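Local coordinates for uncharacterized protein (Bacteroides eggerthii DSM 20697, PDB 4ECO), which is of unknown function but, as a leucine-rich repeat protein, probably binds other proteins, at residues D157-I162 with G517-Y522; F197-V202 with E225-E230; V202-K207 with K239-K244; S461-G466 with S492-F497. All blocks are in the same frame, centred on the assembly; numbering follows the deposited sequence.

Contact 1 of 4, residues D157-I162 with G517-Y522; sequences DFSDLI and GIDLSY
Gly517 meets Ile162 where the start of helix 160-168 lies against strand 517-519, one of the parallel strands that line the concave face of a leucine-rich repeat solenoid; Gly517 C is 4.4 Å from Ile162 CG1. Ile518 turns its side chain away, as expected of a consensus leucine position, and offers backbone instead, its O 4.0 Å from Leu161 CD2. Asp519 buries more surface here than any other residue. Its CB takes Ile162 CD1 at 3.6 Å, and its CG, anti to the backbone N (chi1 -156°), is thereby placed on the side of Ser159. Asp519 OD2 accepts from Ser159 OG at 2.8 Å on the anti lone pair, with Leu161 CD2 also beside this oxygen. Ser159 is the N-cap of the helix, its OG receiving Ile162 N, and Asp519 acts as the second shell of that cap. An alanine in place of Asp519 would probably leave the Ser159 hydroxyl without its acceptor and take from Ser521 the oxygen that fixes its turn. Ser521 closes the walk: Asp519 OD1 accepts Ser521 N at 2.9 Å, an Asx turn, and Ser521 OG at 2.8 Å on its syn lone pair.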
# COMPACT_ATOMS: atom_id res chain seq x y z
N ASP A 157 -12.73 -1.34 -4.72
CA ASP A 157 -13.34 -0.73 -5.89
C ASP A 157 -14.58 -1.46 -6.37
O ASP A 157 -15.24 -0.97 -7.30
CB ASP A 157 -12.34 -0.62 -7.04
CG ASP A 157 -11.36 0.50 -6.81
OD1 ASP A 157 -11.77 1.53 -6.24
OD2 ASP A 157 -10.20 0.36 -7.24
N PHE A 158 -14.92 -2.61 -5.73
CA PHE A 158 -16.16 -3.30 -6.02
C PHE A 158 -17.31 -2.50 -5.47
O PHE A 158 -17.15 -1.82 -4.45
CB PHE A 158 -16.16 -4.70 -5.43
CG PHE A 158 -15.42 -5.70 -6.25
CD1 PHE A 158 -15.72 -5.89 -7.60
CD2 PHE A 158 -14.52 -6.58 -5.66
CE1 PHE A 158 -15.08 -6.87 -8.35
CE2 PHE A 158 -13.88 -7.56 -6.40
CZ PHE A 158 -14.16 -7.69 -7.75
N SER A 159 -18.47 -2.59 -6.10
CA SER A 159 -19.66 -1.87 -5.65
C SER A 159 -20.10 -2.37 -4.28
O SER A 159 -19.77 -3.50 -3.89
CB SER A 159 -20.79 -2.04 -6.66
OG SER A 159 -21.27 -3.37 -6.70
N ASP A 160 -20.88 -1.55 -3.57
CA ASP A 160 -21.40 -1.92 -2.28
C ASP A 160 -22.16 -3.22 -2.40
O ASP A 160 -21.92 -4.10 -1.58
CB ASP A 160 -22.25 -0.79 -1.71
CG ASP A 160 -21.40 0.36 -1.22
OD1 ASP A 160 -20.25 0.11 -0.75
OD2 ASP A 160 -21.86 1.51 -1.32
N LEU A 161 -22.95 -3.40 -3.49
CA LEU A 161 -23.71 -4.63 -3.73
C LEU A 161 -22.77 -5.86 -3.72
O LEU A 161 -22.97 -6.78 -2.92
CB LEU A 161 -24.48 -4.54 -5.06
CG LEU A 161 -25.16 -5.81 -5.60
CD1 LEU A 161 -26.23 -6.28 -4.68
CD2 LEU A 161 -25.81 -5.55 -6.88
N ILE A 162 -21.71 -5.80 -4.55
CA ILE A 162 -20.76 -6.89 -4.70
C ILE A 162 -19.99 -7.10 -3.38
O ILE A 162 -19.90 -8.25 -2.93
CB ILE A 162 -19.85 -6.67 -5.93
CG1 ILE A 162 -20.70 -6.99 -7.18
CG2 ILE A 162 -18.61 -7.56 -5.90
CD1 ILE A 162 -20.15 -6.66 -8.36
N GLY A 517 -22.46 -12.59 -6.97
CA GLY A 517 -22.79 -11.20 -7.25
C GLY A 517 -22.42 -10.73 -8.63
O GLY A 517 -21.34 -11.03 -9.14
N ILE A 518 -23.32 -9.98 -9.23
CA ILE A 518 -23.11 -9.37 -10.52
C ILE A 518 -23.73 -7.95 -10.48
O ILE A 518 -24.88 -7.76 -10.04
CB ILE A 518 -23.62 -10.24 -11.69
CG1 ILE A 518 -23.23 -9.62 -13.07
CG2 ILE A 518 -25.10 -10.59 -11.59
CD1 ILE A 518 -23.14 -10.61 -14.21
N ASP A 519 -22.94 -6.95 -10.90
CA ASP A 519 -23.44 -5.59 -10.95
C ASP A 519 -23.32 -5.04 -12.36
O ASP A 519 -22.23 -4.82 -12.85
CB ASP A 519 -22.77 -4.68 -9.94
CG ASP A 519 -23.61 -3.47 -9.56
OD1 ASP A 519 -24.42 -3.01 -10.41
OD2 ASP A 519 -23.45 -2.96 -8.42
N LEU A 520 -24.45 -4.87 -13.01
CA LEU A 520 -24.56 -4.34 -14.37
C LEU A 520 -25.14 -2.91 -14.34
O LEU A 520 -25.62 -2.42 -15.37
CB LEU A 520 -25.47 -5.27 -15.22
CG LEU A 520 -25.09 -6.75 -15.29
CD1 LEU A 520 -26.22 -7.55 -15.81
CD2 LEU A 520 -23.83 -6.97 -16.11
N SER A 521 -25.09 -2.25 -13.17
CA SER A 521 -25.62 -0.90 -13.03
C SER A 521 -24.84 0.06 -13.91
O SER A 521 -23.61 -0.09 -14.06
CB SER A 521 -25.57 -0.44 -11.58
OG SER A 521 -26.50 -1.16 -10.80
N TYR A 522 -25.58 1.01 -14.54
CA TYR A 522 -25.03 2.04 -15.44
C TYR A 522 -24.52 1.40 -16.72
O TYR A 522 -23.33 1.40 -17.01
CB TYR A 522 -23.93 2.86 -14.76
CG TYR A 522 -24.45 3.64 -13.59
CD1 TYR A 522 -25.02 4.89 -13.78
CD2 TYR A 522 -24.41 3.12 -12.30
CE1 TYR A 522 -25.50 5.63 -12.70
CE2 TYR A 522 -24.90 3.85 -11.21
CZ TYR A 522 -25.47 5.10 -11.43
OH TYR A 522 -25.97 5.89 -10.41

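Contact 2 of 4, residues F197-V202 with E225-E230; sequences FVSKAV and EAWENE
Lys200 and Ala226 form the tight part of this contact together with Trp227 and Phe197: Lys200 N donates to Ala226 O at 3.0 Å, approaching from above the carbonyl plane, 46° out of it. The Lys200 chain runs extended, CG anti to the backbone N (chi1 -171°), and lays CD over the centre of the Trp227 six-membered ring, 3.9 Å from its centroid, a CH-pi contact on one face. Beyond it, Lys200 NZ is 4.0 Å from Trp227 NE1. The Phe197 ring turns its edge to the same oxygen, Ala226 O, while Phe197 CE1 lies 3.4 Å from Glu228 CA and Phe197 CZ reaches Ala226 CB at 4.1 Å. Ser199 OG accepts from Ala201 N in an ST turn that leads strand 194-198 into a 3-10 segment; Asp99 bonds both this hydroxyl and Glu228 N. The strand pairs in parallel with strand 96-97, a small second sheet beside the main repeat strands, consistent with what plant-type leucine-rich repeats carry. Toward the solvent side, at Glu225, the packing is looser. Glu225 points its side chain away and joins through water: water 1 accepts from Glu225 N at 2.9 Å and donates weakly to Val198 O at 3.3 Å.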
# COMPACT_ATOMS: atom_id res chain seq x y z
N PHE A 197 22.33 19.36 11.66
CA PHE A 197 23.61 18.67 11.52
C PHE A 197 23.59 17.36 12.32
O PHE A 197 22.98 17.28 13.39
CB PHE A 197 24.73 19.61 12.04
CG PHE A 197 26.14 19.21 11.68
CD1 PHE A 197 26.84 18.30 12.45
CD2 PHE A 197 26.77 19.76 10.57
CE1 PHE A 197 28.12 17.89 12.09
CE2 PHE A 197 28.06 19.37 10.22
CZ PHE A 197 28.73 18.44 10.99
N VAL A 198 24.26 16.33 11.79
CA VAL A 198 24.44 15.03 12.44
C VAL A 198 25.91 14.71 12.34
O VAL A 198 26.47 14.67 11.24
CB VAL A 198 23.55 13.85 11.96
CG1 VAL A 198 23.66 12.67 12.91
CG2 VAL A 198 22.09 14.26 11.83
N SER A 199 26.54 14.50 13.51
CA SER A 199 27.96 14.21 13.68
C SER A 199 28.40 12.89 12.99
O SER A 199 27.68 11.89 12.96
CB SER A 199 28.29 14.13 15.17
OG SER A 199 29.60 13.68 15.44
N LYS A 200 29.62 12.92 12.46
CA LYS A 200 30.39 11.84 11.87
C LYS A 200 30.50 10.66 12.85
O LYS A 200 30.57 9.51 12.42
CB LYS A 200 31.79 12.44 11.60
CG LYS A 200 32.77 11.62 10.79
CD LYS A 200 34.07 12.39 10.66
CE LYS A 200 35.14 11.57 9.96
NZ LYS A 200 36.41 12.34 9.75
N ALA A 201 30.50 10.98 14.17
CA ALA A 201 30.68 10.10 15.34
C ALA A 201 29.80 8.86 15.35
O ALA A 201 30.18 7.90 16.03
CB ALA A 201 30.44 10.88 16.63
N VAL A 202 28.68 8.83 14.59
CA VAL A 202 27.75 7.70 14.46
C VAL A 202 28.56 6.40 14.02
O VAL A 202 28.21 5.30 14.45
CB VAL A 202 26.58 8.07 13.51
CG1 VAL A 202 25.67 6.89 13.22
CG2 VAL A 202 25.77 9.22 14.10
N GLU A 225 29.03 13.47 7.82
CA GLU A 225 30.22 13.67 6.98
C GLU A 225 31.39 14.22 7.81
O GLU A 225 32.55 13.84 7.59
CB GLU A 225 29.93 14.61 5.81
CG GLU A 225 29.19 13.97 4.66
CD GLU A 225 29.29 14.72 3.35
OE1 GLU A 225 30.18 15.60 3.23
OE2 GLU A 225 28.51 14.40 2.43
N ALA A 226 31.08 15.12 8.75
CA ALA A 226 32.08 15.83 9.53
C ALA A 226 31.79 15.84 11.03
O ALA A 226 30.69 15.49 11.47
CB ALA A 226 32.15 17.28 9.04
N TRP A 227 32.80 16.25 11.81
CA TRP A 227 32.63 16.42 13.24
C TRP A 227 31.72 17.61 13.48
O TRP A 227 31.74 18.56 12.69
CB TRP A 227 33.98 16.62 13.93
CG TRP A 227 34.99 15.55 13.69
CD1 TRP A 227 36.20 15.69 13.07
CD2 TRP A 227 34.92 14.18 14.13
NE1 TRP A 227 36.90 14.50 13.11
CE2 TRP A 227 36.12 13.55 13.72
CE3 TRP A 227 33.95 13.43 14.82
CZ2 TRP A 227 36.37 12.20 13.98
CZ3 TRP A 227 34.22 12.09 15.08
CH2 TRP A 227 35.40 11.49 14.64
N GLU A 228 30.90 17.54 14.52
CA GLU A 228 30.00 18.64 14.85
C GLU A 228 30.88 19.81 15.27
O GLU A 228 30.68 20.93 14.82
CB GLU A 228 29.01 18.21 15.94
CG GLU A 228 27.92 19.22 16.22
CD GLU A 228 28.31 20.39 17.11
OE1 GLU A 228 29.01 20.17 18.12
OE2 GLU A 228 27.88 21.52 16.78
N ASN A 229 31.92 19.49 16.05
CA ASN A 229 32.95 20.40 16.52
C ASN A 229 34.25 19.59 16.64
O ASN A 229 34.42 18.82 17.59
CB ASN A 229 32.52 21.05 17.83
CG ASN A 229 33.61 21.76 18.60
OD1 ASN A 229 34.59 22.29 18.05
ND2 ASN A 229 33.45 21.80 19.92
N GLU A 230 35.17 19.77 15.67
CA GLU A 230 36.44 19.05 15.63
C GLU A 230 37.36 19.34 16.85
O GLU A 230 38.31 18.58 17.06
CB GLU A 230 37.21 19.36 14.33
CG GLU A 230 37.57 20.82 14.13
CD GLU A 230 38.52 21.07 12.98
OE1 GLU A 230 39.36 20.19 12.69
OE2 GLU A 230 38.46 22.19 12.41
O HOH W 1 28.19 16.11 8.81

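Contact 3 of 4, residues V202-K207 with K239-K244; sequences VMRLTK and KTEDLK
Arg204 reaches over Leu243 to the carboxylate of Glu241, and its side chain changes partners on the way out. CB and CG belong to the apolar part: Arg204 CB is 4.0 Å from Leu243 CD2, and Arg204 CG comes to 3.8 Å from the same methyl. CG stands anti to the backbone N (chi1 -159°), and the chain then stays extended as far as NE. At CD the surroundings turn polar, with Glu241 OE1 at 3.5 Å from Arg204 CD. NE makes the one hydrogen bond across these segments, part of a salt bridge to Glu241 OE1 at 2.7 Å. It is nearly straight (167° at the hydrogen), lies close to the guanidinium plane, and meets the oxygen on its syn side, tilted out of the carboxylate plane. The two flat groups are thus turned, 43° apart, and NH2 stands 3.5 Å from Glu241 OE2. NH1 has another partner, the backbone O of Gly102, a second bond that would restrain the guanidinium. Next to the arginine, selenomethionine Met203 packs its CB on Leu243 CB at 3.8 Å and lays SE beside Leu243 O. Tyr238 of helix 233-238 touches both Arg204 and Leu243. The contact ties the 3-10 segment and turn ahead of strand 210-214 to the loop ahead of strand 253-257. Those two strands are parallel neighbours, so this is a loop-to-loop join between successive coils of a leucine-rich repeat solenoid.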
# COMPACT_ATOMS: atom_id res chain seq x y z
N VAL A 202 28.68 8.83 14.59
CA VAL A 202 27.75 7.70 14.46
C VAL A 202 28.56 6.40 14.02
O VAL A 202 28.21 5.30 14.45
CB VAL A 202 26.58 8.07 13.51
CG1 VAL A 202 25.67 6.89 13.22
CG2 VAL A 202 25.77 9.22 14.10
N MSE A 203 29.69 6.58 13.27
CA MSE A 203 30.61 5.50 12.83
C MSE A 203 31.25 4.75 14.01
O MSE A 203 31.90 3.71 13.80
CB MSE A 203 31.76 6.08 12.00
CG MSE A 203 31.36 6.79 10.72
SE MSE A 203 33.02 7.36 9.87
CE MSE A 203 32.31 8.60 8.54
N ARG A 204 31.18 5.33 15.23
CA ARG A 204 31.73 4.70 16.42
C ARG A 204 30.74 3.69 16.98
O ARG A 204 31.17 2.72 17.63
CB ARG A 204 32.10 5.76 17.46
CG ARG A 204 33.12 5.26 18.49
CD ARG A 204 33.74 6.42 19.21
NE ARG A 204 34.74 6.02 20.19
CZ ARG A 204 34.49 5.79 21.48
NH1 ARG A 204 33.26 5.92 21.95
NH2 ARG A 204 35.47 5.45 22.30
N LEU A 205 29.43 3.87 16.72
CA LEU A 205 28.35 3.00 17.22
C LEU A 205 28.28 1.74 16.37
O LEU A 205 27.34 1.53 15.60
CB LEU A 205 27.00 3.76 17.24
CG LEU A 205 27.04 5.23 17.71
CD1 LEU A 205 25.72 5.91 17.48
CD2 LEU A 205 27.49 5.36 19.15
N THR A 206 29.30 0.87 16.52
CA THR A 206 29.45 -0.36 15.74
C THR A 206 28.38 -1.40 16.08
O THR A 206 28.29 -2.41 15.37
CB THR A 206 30.87 -0.96 15.92
OG1 THR A 206 31.09 -1.31 17.29
CG2 THR A 206 31.98 -0.02 15.43
N LYS A 207 27.54 -1.17 17.13
CA LYS A 207 26.49 -2.12 17.51
C LYS A 207 25.11 -1.67 16.99
O LYS A 207 24.13 -2.41 17.16
CB LYS A 207 26.46 -2.32 19.05
CG LYS A 207 27.75 -2.89 19.60
CD LYS A 207 27.60 -3.47 20.99
CE LYS A 207 28.95 -3.93 21.47
NZ LYS A 207 28.84 -4.79 22.68
N LYS A 239 39.27 11.05 16.47
CA LYS A 239 40.15 11.42 15.36
C LYS A 239 41.27 10.41 15.18
O LYS A 239 41.72 10.20 14.06
CB LYS A 239 40.76 12.82 15.57
CG LYS A 239 40.05 13.92 14.78
CD LYS A 239 40.61 15.30 15.11
CE LYS A 239 39.85 16.40 14.40
NZ LYS A 239 40.42 17.74 14.70
N THR A 240 41.71 9.80 16.29
CA THR A 240 42.82 8.84 16.33
C THR A 240 42.31 7.39 16.32
O THR A 240 43.11 6.46 16.46
CB THR A 240 43.68 9.09 17.61
OG1 THR A 240 42.94 8.75 18.77
CG2 THR A 240 44.20 10.52 17.72
N GLU A 241 40.98 7.21 16.17
CA GLU A 241 40.39 5.88 16.27
C GLU A 241 40.16 5.17 14.94
O GLU A 241 39.89 3.96 14.98
CB GLU A 241 39.07 5.94 17.05
CG GLU A 241 39.36 5.96 18.54
CD GLU A 241 38.19 5.97 19.50
OE1 GLU A 241 37.12 5.43 19.15
OE2 GLU A 241 38.38 6.46 20.64
N ASP A 242 40.31 5.86 13.77
CA ASP A 242 40.14 5.28 12.42
C ASP A 242 38.75 4.58 12.34
O ASP A 242 38.64 3.34 12.26
CB ASP A 242 41.31 4.32 12.04
CG ASP A 242 41.22 3.66 10.66
OD1 ASP A 242 40.57 4.24 9.76
OD2 ASP A 242 41.81 2.56 10.49
N LEU A 243 37.71 5.41 12.45
CA LEU A 243 36.32 4.99 12.39
C LEU A 243 35.91 4.80 10.93
O LEU A 243 36.36 5.54 10.03
CB LEU A 243 35.40 6.01 13.08
CG LEU A 243 35.74 6.44 14.52
CD1 LEU A 243 34.91 7.62 14.92
CD2 LEU A 243 35.54 5.33 15.53
N LYS A 244 35.12 3.75 10.67
CA LYS A 244 34.72 3.40 9.32
C LYS A 244 33.29 2.96 9.30
O LYS A 244 32.83 2.29 10.23
CB LYS A 244 35.62 2.26 8.77
CG LYS A 244 37.05 2.67 8.43
CD LYS A 244 38.00 1.48 8.35
CE LYS A 244 39.34 1.91 7.80
NZ LYS A 244 40.37 0.83 7.86

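Contact 4 of 4, residues S461-G466 with S492-F497; sequences SINLMG and SIDLRF
Ile462 and Ile493 meet at their CG2 methyls, 4.0 Å apart, and the apolar centre continues where Leu464 and Leu495 lie side by side, pointing the same way, with Leu464 CB 3.8 Å from Leu495 CD2. These four occupy consensus positions of the leucine-rich repeat, which point into the interior of the solenoid. Their strands, 461-463 and 492-494, run parallel, 4° apart, joined by Ile462 N to Ser492 O, Asp494 N to Ile462 O and Leu464 N to Asp494 O; Gly466 N to Arg496 O extends the pairing past the strands. On the other face Ser461 CB touches Ser492 CB, and Asn463 lies alongside Asp494, amide and carboxylate planes 11° apart and Asn463 OD1 3.4 Å from Asp494 CB. That OD1 accepts Met465 N at 3.2 Å, an Asx turn, while Asn463 ND2 donates to Asp157 O. An alanine in place of Asn463 would probably leave the Met465 N-H and the Asp157 carbonyl without their mates and let the turn relax. Further out, Arg496 NE bridges to Asp494 OD1 at 2.8 Å on its syn lone pair, within the guanidinium plane. CG of selenomethionine Met465, anti to its backbone N (chi1 170°), sits 3.4 Å above one guanidinium face, offset toward the rim, and is 3.7 Å from Phe497 CD2. Backbone hydrogen bonds thus hold the coils at beta-sheet spacing, with aliphatic side chains packed on one face, while the polar side is shaped by amide and carboxylate bonds, and the charge of Asp494 is probably offset by Arg496.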
# COMPACT_ATOMS: atom_id res chain seq x y z
N SER A 461 -13.10 -13.26 -8.56
CA SER A 461 -13.73 -11.95 -8.76
C SER A 461 -12.98 -11.11 -9.79
O SER A 461 -11.74 -11.14 -9.85
CB SER A 461 -13.82 -11.18 -7.45
OG SER A 461 -12.54 -10.87 -6.95
N ILE A 462 -13.74 -10.35 -10.60
CA ILE A 462 -13.21 -9.47 -11.62
C ILE A 462 -13.94 -8.12 -11.57
O ILE A 462 -15.16 -8.05 -11.44
CB ILE A 462 -13.30 -10.12 -13.02
CG1 ILE A 462 -12.51 -9.32 -14.08
CG2 ILE A 462 -14.75 -10.44 -13.46
CD1 ILE A 462 -12.19 -10.06 -15.36
N ASN A 463 -13.17 -7.04 -11.70
CA ASN A 463 -13.74 -5.71 -11.72
C ASN A 463 -13.47 -5.11 -13.06
O ASN A 463 -12.32 -4.89 -13.40
CB ASN A 463 -13.18 -4.85 -10.60
CG ASN A 463 -14.07 -3.69 -10.26
OD1 ASN A 463 -14.87 -3.16 -11.08
ND2 ASN A 463 -13.90 -3.25 -9.04
N LEU A 464 -14.49 -4.94 -13.86
CA LEU A 464 -14.37 -4.39 -15.22
C LEU A 464 -15.16 -3.09 -15.33
O LEU A 464 -15.42 -2.60 -16.42
CB LEU A 464 -14.82 -5.42 -16.25
CG LEU A 464 -13.75 -6.41 -16.64
CD1 LEU A 464 -14.36 -7.65 -17.26
CD2 LEU A 464 -12.76 -5.77 -17.58
N MSE A 465 -15.51 -2.52 -14.16
CA MSE A 465 -16.27 -1.27 -14.08
C MSE A 465 -15.50 -0.12 -14.76
O MSE A 465 -14.28 0.01 -14.58
CB MSE A 465 -16.61 -0.92 -12.60
CG MSE A 465 -17.19 0.51 -12.40
SE MSE A 465 -15.81 1.96 -12.24
CE MSE A 465 -15.31 1.57 -10.41
N GLY A 466 -16.25 0.74 -15.45
CA GLY A 466 -15.66 1.92 -16.08
C GLY A 466 -14.78 1.59 -17.25
O GLY A 466 -13.61 1.94 -17.25
N SER A 492 -17.82 -13.25 -8.42
CA SER A 492 -18.13 -11.81 -8.42
C SER A 492 -17.74 -11.16 -9.75
O SER A 492 -16.61 -11.33 -10.20
CB SER A 492 -17.45 -11.07 -7.27
OG SER A 492 -17.88 -11.54 -6.00
N ILE A 493 -18.69 -10.46 -10.39
CA ILE A 493 -18.47 -9.77 -11.65
C ILE A 493 -19.01 -8.33 -11.55
O ILE A 493 -20.22 -8.14 -11.40
CB ILE A 493 -19.09 -10.52 -12.85
CG1 ILE A 493 -18.77 -12.05 -12.83
CG2 ILE A 493 -18.64 -9.87 -14.16
CD1 ILE A 493 -19.44 -12.88 -13.95
N ASP A 494 -18.11 -7.33 -11.60
CA ASP A 494 -18.45 -5.91 -11.60
C ASP A 494 -18.29 -5.37 -13.00
O ASP A 494 -17.18 -5.37 -13.55
CB ASP A 494 -17.60 -5.12 -10.62
CG ASP A 494 -18.27 -3.87 -10.08
OD1 ASP A 494 -19.17 -3.35 -10.76
OD2 ASP A 494 -17.87 -3.40 -8.99
N LEU A 495 -19.41 -5.00 -13.62
CA LEU A 495 -19.45 -4.48 -14.98
C LEU A 495 -20.13 -3.12 -15.05
O LEU A 495 -20.53 -2.68 -16.14
CB LEU A 495 -20.16 -5.49 -15.91
CG LEU A 495 -19.37 -6.75 -16.25
CD1 LEU A 495 -20.28 -7.87 -16.65
CD2 LEU A 495 -18.28 -6.47 -17.29
N ARG A 496 -20.21 -2.41 -13.90
CA ARG A 496 -20.80 -1.07 -13.86
C ARG A 496 -20.09 -0.12 -14.81
O ARG A 496 -18.90 -0.30 -15.12
CB ARG A 496 -20.75 -0.46 -12.45
CG ARG A 496 -21.62 -1.08 -11.36
CD ARG A 496 -21.20 -0.53 -10.02
NE ARG A 496 -19.78 -0.83 -9.79
CZ ARG A 496 -18.95 -0.12 -9.03
NH1 ARG A 496 -19.39 0.95 -8.38
NH2 ARG A 496 -17.69 -0.48 -8.90
N PHE A 497 -20.81 0.91 -15.25
CA PHE A 497 -20.27 1.98 -16.08
C PHE A 497 -19.59 1.46 -17.31
O PHE A 497 -18.39 1.64 -17.50
CB PHE A 497 -19.29 2.88 -15.30
CG PHE A 497 -19.97 3.53 -14.14
CD1 PHE A 497 -20.76 4.65 -14.31
CD2 PHE A 497 -19.86 2.99 -12.86
CE1 PHE A 497 -21.43 5.23 -13.24
CE2 PHE A 497 -20.52 3.56 -11.78
CZ PHE A 497 -21.30 4.68 -11.97

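In the fold
The four contacts form two clusters on opposite sides of the chain's centre. Contacts 1 and 4 lie 7 Å apart between centres and share the run of parallel strands 461-463, 492-494 and 517-519; helix 160-168 packs on the latter two. Contacts 2 and 3, with centres 11 Å apart, share Val202 and touch again through Trp227 and Leu243; their segments alternate along the chain. Between the clusters the centres are 57 to 61 Å apart. Contact 1 closes a loop of 354 residues in which the other three are nested, contacts 2 and 3 before contact 4. The chain therefore sends residues 157-162 far along the solenoid to later repeats, then returns to build the coils between.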